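Local coordinates for protein histidine--tRNA ligase (Thermus thermophilus, PDB 1H4V) that attaches L-histidine to tRNA(His) at the cost of ATP, working as a class II aminoacyl-tRNA synthetase homodimer, at residues T395-R398 with E403-R406; F345-A350 with L407-V412. One frame throughout, in Å; residues are numbered along the deposited sequence.

Contact 1 (T395-R398 with E403-R406)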
loop_
_atom_site.group_PDB
_atom_site.type_symbol
_atom_site.label_atom_id
_atom_site.label_comp_id
_atom_site.label_asym_id
_atom_site.label_seq_id
_atom_site.Cartn_x
_atom_site.Cartn_y
_atom_site.Cartn_z
ATOM N N THR A 395 35.999 -0.893 18.370
ATOM C CA THR A 395 36.956 -1.125 17.307
ATOM C C THR A 395 36.137 -1.183 16.039
ATOM O O THR A 395 35.157 -1.921 15.961
ATOM C CB THR A 395 37.711 -2.459 17.501
ATOM O OG1 THR A 395 38.580 -2.344 18.633
ATOM C CG2 THR A 395 38.537 -2.804 16.272
ATOM N N LEU A 396 36.522 -0.382 15.055
ATOM C CA LEU A 396 35.811 -0.357 13.787
ATOM C C LEU A 396 36.737 -0.789 12.660
ATOM O O LEU A 396 37.943 -0.559 12.705
ATOM C CB LEU A 396 35.265 1.049 13.503
ATOM C CG LEU A 396 34.185 1.599 14.449
ATOM C CD1 LEU A 396 33.796 3.015 14.019
ATOM C CD2 LEU A 396 32.968 0.677 14.448
ATOM N N LYS A 397 36.164 -1.429 11.650
ATOM C CA LYS A 397 36.945 -1.874 10.520
ATOM C C LYS A 397 36.173 -1.634 9.238
ATOM O O LYS A 397 35.137 -2.256 9.010
ATOM C CB LYS A 397 37.271 -3.363 10.647
ATOM C CG LYS A 397 38.175 -3.884 9.541
ATOM C CD LYS A 397 38.378 -5.387 9.651
ATOM C CE LYS A 397 39.521 -5.853 8.766
ATOM N NZ LYS A 397 40.794 -5.184 9.173
ATOM N N ARG A 398 36.662 -0.720 8.407
ATOM C CA ARG A 398 35.998 -0.454 7.146
ATOM C C ARG A 398 36.289 -1.688 6.300
ATOM O O ARG A 398 37.422 -1.918 5.884
ATOM C CB ARG A 398 36.555 0.812 6.498
ATOM C CG ARG A 398 35.806 1.217 5.239
ATOM C CD ARG A 398 36.108 2.654 4.834
ATOM N NE ARG A 398 35.304 3.066 3.684
ATOM C CZ ARG A 398 33.974 3.047 3.652
ATOM N NH1 ARG A 398 33.290 2.635 4.710
ATOM N NH2 ARG A 398 33.325 3.430 2.562
ATOM N N GLU A 403 40.842 -0.912 6.718
ATOM C CA GLU A 403 41.259 0.042 7.737
ATOM C C GLU A 403 40.547 -0.216 9.075
ATOM O O GLU A 403 39.315 -0.216 9.140
ATOM C CB GLU A 403 40.959 1.473 7.273
ATOM C CG GLU A 403 41.158 2.499 8.378
ATOM C CD GLU A 403 40.659 3.879 8.009
ATOM O OE1 GLU A 403 39.482 4.004 7.600
ATOM O OE2 GLU A 403 41.443 4.843 8.138
ATOM N N GLN A 404 41.326 -0.421 10.136
ATOM C CA GLN A 404 40.773 -0.679 11.458
ATOM C C GLN A 404 41.178 0.394 12.456
ATOM O O GLN A 404 42.357 0.716 12.596
ATOM C CB GLN A 404 41.225 -2.047 11.967
ATOM C CG GLN A 404 40.570 -2.451 13.276
ATOM C CD GLN A 404 41.019 -3.811 13.770
ATOM O OE1 GLN A 404 40.935 -4.805 13.052
ATOM N NE2 GLN A 404 41.499 -3.861 15.002
ATOM N N VAL A 405 40.193 0.938 13.162
ATOM C CA VAL A 405 40.447 1.994 14.130
ATOM C C VAL A 405 39.792 1.736 15.486
ATOM O O VAL A 405 38.782 1.038 15.586
ATOM C CB VAL A 405 39.937 3.339 13.598
ATOM C CG1 VAL A 405 38.416 3.280 13.438
ATOM C CG2 VAL A 405 40.342 4.461 14.543
ATOM N N ARG A 406 40.380 2.311 16.528
ATOM C CA ARG A 406 39.869 2.169 17.883
ATOM C C ARG A 406 39.429 3.552 18.352
ATOM O O ARG A 406 40.243 4.452 18.490
ATOM C CB ARG A 406 40.965 1.622 18.803
ATOM C CG ARG A 406 40.588 1.580 20.269
ATOM C CD ARG A 406 39.467 0.593 20.522
ATOM N NE ARG A 406 39.961 -0.766 20.745
ATOM C CZ ARG A 406 40.431 -1.218 21.907
ATOM N NH1 ARG A 406 40.477 -0.426 22.973
ATOM N NH2 ARG A 406 40.851 -2.473 22.006
#

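Contact 2 (F345-A350 with L407-V412)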
loop_
_atom_site.group_PDB
_atom_site.type_symbol
_atom_site.label_atom_id
_atom_site.label_comp_id
_atom_site.label_asym_id
_atom_site.label_seq_id
_atom_site.Cartn_x
_atom_site.Cartn_y
_atom_site.Cartn_z
ATOM N N PHE A 345 23.939 -3.774 21.566
ATOM C CA PHE A 345 22.579 -3.312 21.368
ATOM C C PHE A 345 22.489 -1.838 21.738
ATOM O O PHE A 345 21.913 -1.050 20.999
ATOM C CB PHE A 345 21.630 -4.162 22.225
ATOM C CG PHE A 345 20.261 -3.565 22.417
ATOM C CD1 PHE A 345 19.477 -3.189 21.324
ATOM C CD2 PHE A 345 19.726 -3.438 23.695
ATOM C CE1 PHE A 345 18.181 -2.703 21.503
ATOM C CE2 PHE A 345 18.423 -2.950 23.884
ATOM C CZ PHE A 345 17.652 -2.585 22.788
ATOM N N TYR A 346 23.083 -1.459 22.865
ATOM C CA TYR A 346 23.042 -0.061 23.318
ATOM C C TYR A 346 23.728 0.856 22.326
ATOM O O TYR A 346 23.256 1.959 22.071
ATOM C CB TYR A 346 23.720 0.093 24.676
ATOM C CG TYR A 346 23.113 -0.766 25.755
ATOM C CD1 TYR A 346 23.879 -1.210 26.826
ATOM C CD2 TYR A 346 21.772 -1.140 25.705
ATOM C CE1 TYR A 346 23.328 -2.008 27.818
ATOM C CE2 TYR A 346 21.211 -1.934 26.694
ATOM C CZ TYR A 346 21.995 -2.366 27.750
ATOM O OH TYR A 346 21.448 -3.156 28.740
ATOM N N LEU A 347 24.848 0.398 21.775
ATOM C CA LEU A 347 25.594 1.188 20.805
ATOM C C LEU A 347 24.809 1.317 19.499
ATOM O O LEU A 347 24.683 2.408 18.957
ATOM C CB LEU A 347 26.967 0.552 20.535
ATOM C CG LEU A 347 27.792 1.212 19.424
ATOM C CD1 LEU A 347 27.969 2.691 19.721
ATOM C CD2 LEU A 347 29.152 0.516 19.314
ATOM N N ALA A 348 24.284 0.204 18.993
ATOM C CA ALA A 348 23.508 0.248 17.757
ATOM C C ALA A 348 22.298 1.185 17.927
ATOM O O ALA A 348 21.983 1.972 17.034
ATOM C CB ALA A 348 23.046 -1.153 17.373
ATOM N N GLU A 349 21.626 1.106 19.070
ATOM C CA GLU A 349 20.478 1.969 19.305
ATOM C C GLU A 349 20.872 3.445 19.333
ATOM O O GLU A 349 20.088 4.309 18.947
ATOM C CB GLU A 349 19.773 1.594 20.609
ATOM C CG GLU A 349 18.457 0.847 20.402
ATOM C CD GLU A 349 17.463 1.638 19.557
ATOM O OE1 GLU A 349 17.158 2.798 19.922
ATOM O OE2 GLU A 349 16.984 1.104 18.527
ATOM N N ALA A 350 22.093 3.728 19.773
ATOM C CA ALA A 350 22.587 5.100 19.839
ATOM C C ALA A 350 22.902 5.648 18.450
ATOM O O ALA A 350 22.977 6.860 18.253
ATOM C CB ALA A 350 23.844 5.161 20.713
ATOM N N LEU A 407 38.140 3.724 18.596
ATOM C CA LEU A 407 37.644 5.017 19.040
ATOM C C LEU A 407 36.668 4.890 20.202
ATOM O O LEU A 407 36.152 3.803 20.474
ATOM C CB LEU A 407 36.984 5.756 17.863
ATOM C CG LEU A 407 35.836 5.078 17.109
ATOM C CD1 LEU A 407 35.414 5.951 15.939
ATOM C CD2 LEU A 407 36.273 3.726 16.589
ATOM N N SER A 408 36.442 5.998 20.901
ATOM C CA SER A 408 35.514 6.015 22.032
ATOM C C SER A 408 34.074 6.010 21.512
ATOM O O SER A 408 33.815 6.394 20.371
ATOM C CB SER A 408 35.746 7.259 22.890
ATOM O OG SER A 408 35.530 8.443 22.138
ATOM N N ARG A 409 33.137 5.581 22.350
ATOM C CA ARG A 409 31.740 5.527 21.943
ATOM C C ARG A 409 31.150 6.872 21.537
ATOM O O ARG A 409 30.301 6.929 20.657
ATOM C CB ARG A 409 30.884 4.907 23.044
ATOM C CG ARG A 409 31.083 3.422 23.198
ATOM C CD ARG A 409 29.830 2.782 23.754
ATOM N NE ARG A 409 29.962 1.335 23.889
ATOM C CZ ARG A 409 28.946 0.516 24.138
ATOM N NH1 ARG A 409 27.715 0.998 24.275
ATOM N NH2 ARG A 409 29.162 -0.787 24.260
ATOM N N GLU A 410 31.597 7.951 22.167
ATOM C CA GLU A 410 31.078 9.272 21.841
ATOM C C GLU A 410 31.468 9.707 20.430
ATOM O O GLU A 410 30.779 10.522 19.816
ATOM C CB GLU A 410 31.597 10.319 22.832
ATOM C CG GLU A 410 31.256 10.068 24.294
ATOM C CD GLU A 410 31.983 8.863 24.874
ATOM O OE1 GLU A 410 33.214 8.750 24.670
ATOM O OE2 GLU A 410 31.325 8.032 25.542
ATOM N N GLU A 411 32.565 9.155 19.918
ATOM C CA GLU A 411 33.078 9.518 18.595
ATOM C C GLU A 411 32.574 8.659 17.447
ATOM O O GLU A 411 32.747 9.022 16.286
ATOM C CB GLU A 411 34.615 9.463 18.589
ATOM C CG GLU A 411 35.296 10.315 19.644
ATOM C CD GLU A 411 36.804 10.101 19.686
ATOM O OE1 GLU A 411 37.246 8.938 19.851
ATOM O OE2 GLU A 411 37.548 11.097 19.560
ATOM N N VAL A 412 31.966 7.520 17.755
ATOM C CA VAL A 412 31.487 6.634 16.707
ATOM C C VAL A 412 30.477 7.245 15.733
ATOM O O VAL A 412 30.635 7.127 14.515
ATOM C CB VAL A 412 30.909 5.343 17.308
ATOM C CG1 VAL A 412 30.319 4.467 16.213
ATOM C CG2 VAL A 412 32.010 4.592 18.024
#

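Contact 1 (T395-R398 with E403-R406)
Thr395 OG1 has two polar partners: Arg406 NE donates to it across the strands (3.0 Å, N-H...O 141°), and a hydrogen bond also joins it to Glu388 OE1. The bond from Arg406 is bent, and the hydroxyl lies tilted 23° out of the guanidinium plane. Arg406 reaches back by folding at chi2 (66°) and chi3, which brings NE to the hydroxyl, edge on, while NH1 makes a salt bridge with Glu393. A valine in place of Thr395 would probably leave Arg406 NE without its acceptor and Glu388 without one of its partners, setting the guanidinium freer to turn. The other branch of Thr395, CG2, lies against the amide of Gln404, 3.4 Å from NE2.

Strands 393-398 and 404-408 form an antiparallel beta hairpin at one edge of the anticodon-binding domain's mixed sheet. Leu396 and Val405 are a hydrogen-bonded pair, with Leu396 N to Val405 O and Val405 N to Leu396 O both at 2.7 Å. Toward the turn, Arg398 N donates to Glu403 O (2.8 Å). Lys397 and Gln404 share the face of Thr395, but the lysine NZ is bonded to Gly402 O in the turn. On the reverse face Leu396 CB meets Val405 CG1 at 3.9 Å, and both side chains rest on Tyr415 of helix 412-419.

Contact 2 (F345-A350 with L407-V412)
Segment 345-350, on helix 338-351, faces the end of strand 404-408 and the turn after it without any backbone bond between them; the nearest alpha carbons, Leu347 CA and Arg409 CA, stand 7.6 Å apart. Arg409 bridges this distance with its side chain. CG lies anti to the carbonyl carbon (chi1 -72°), and from there the chain runs extended to NE, carrying the flat guanidinium to the helix surface. Leu347 CB sits over one face of that group, displaced toward its rim, with NH1 the nearest atom at 3.8 Å. Tyr346 CB comes instead at the edge, near the guanidinium plane, 4.1 Å from NH1. These are van der Waals contacts with the first carbons of two successive helix residues. The charge of Arg409 has a long, weak ion pair with Glu343, through NH2, one turn earlier in helix 338-351.

In the alpha/beta anticodon-binding domain of class IIa synthetases, helix 338-351 packs on the mixed sheet, and Leu347 is part of that packing: its side chain rests on Leu333 and Val394. Arg409 and Val412 touch Val394 too, which places the turn beside the same apolar patch.

The turn is tied within itself. Ser408 N donates to Glu411 OE1 (3.2 Å, N-H...O 159°), on the lone pair directed away from the other carboxylate oxygen, and Glu411 N returns a bond to Ser408 O (3.1 Å), closing the chain as it leaves the strand for helix 412-419. Beyond CB the ring of Tyr346 leads away from Arg409, and its OH hydrogen-bonds His243 ND1 of the second subunit; Phe345 packs on Leu247 of that subunit.

How the contacts relate
Contacts 1 and 2 share strand 404-408, and their centres lie 13 Å apart within the anticodon-binding domain. Contact 1 joins sequence neighbours in a partly exposed hairpin and depends on backbone hydrogen bonds reinforced by a polar cluster. Contact 2 brings together segments far apart in the chain; it is smaller and more buried, and a single long arginine packs on a helix without a hydrogen bond across it. The two meet where Leu396 CD1 touches Leu407 CD2 at 3.6 Å, on the apolar side of the hairpin. Of the two, contact 2 borders the second subunit, whereas no other chain of the assembly touches 395-398 or 403-406.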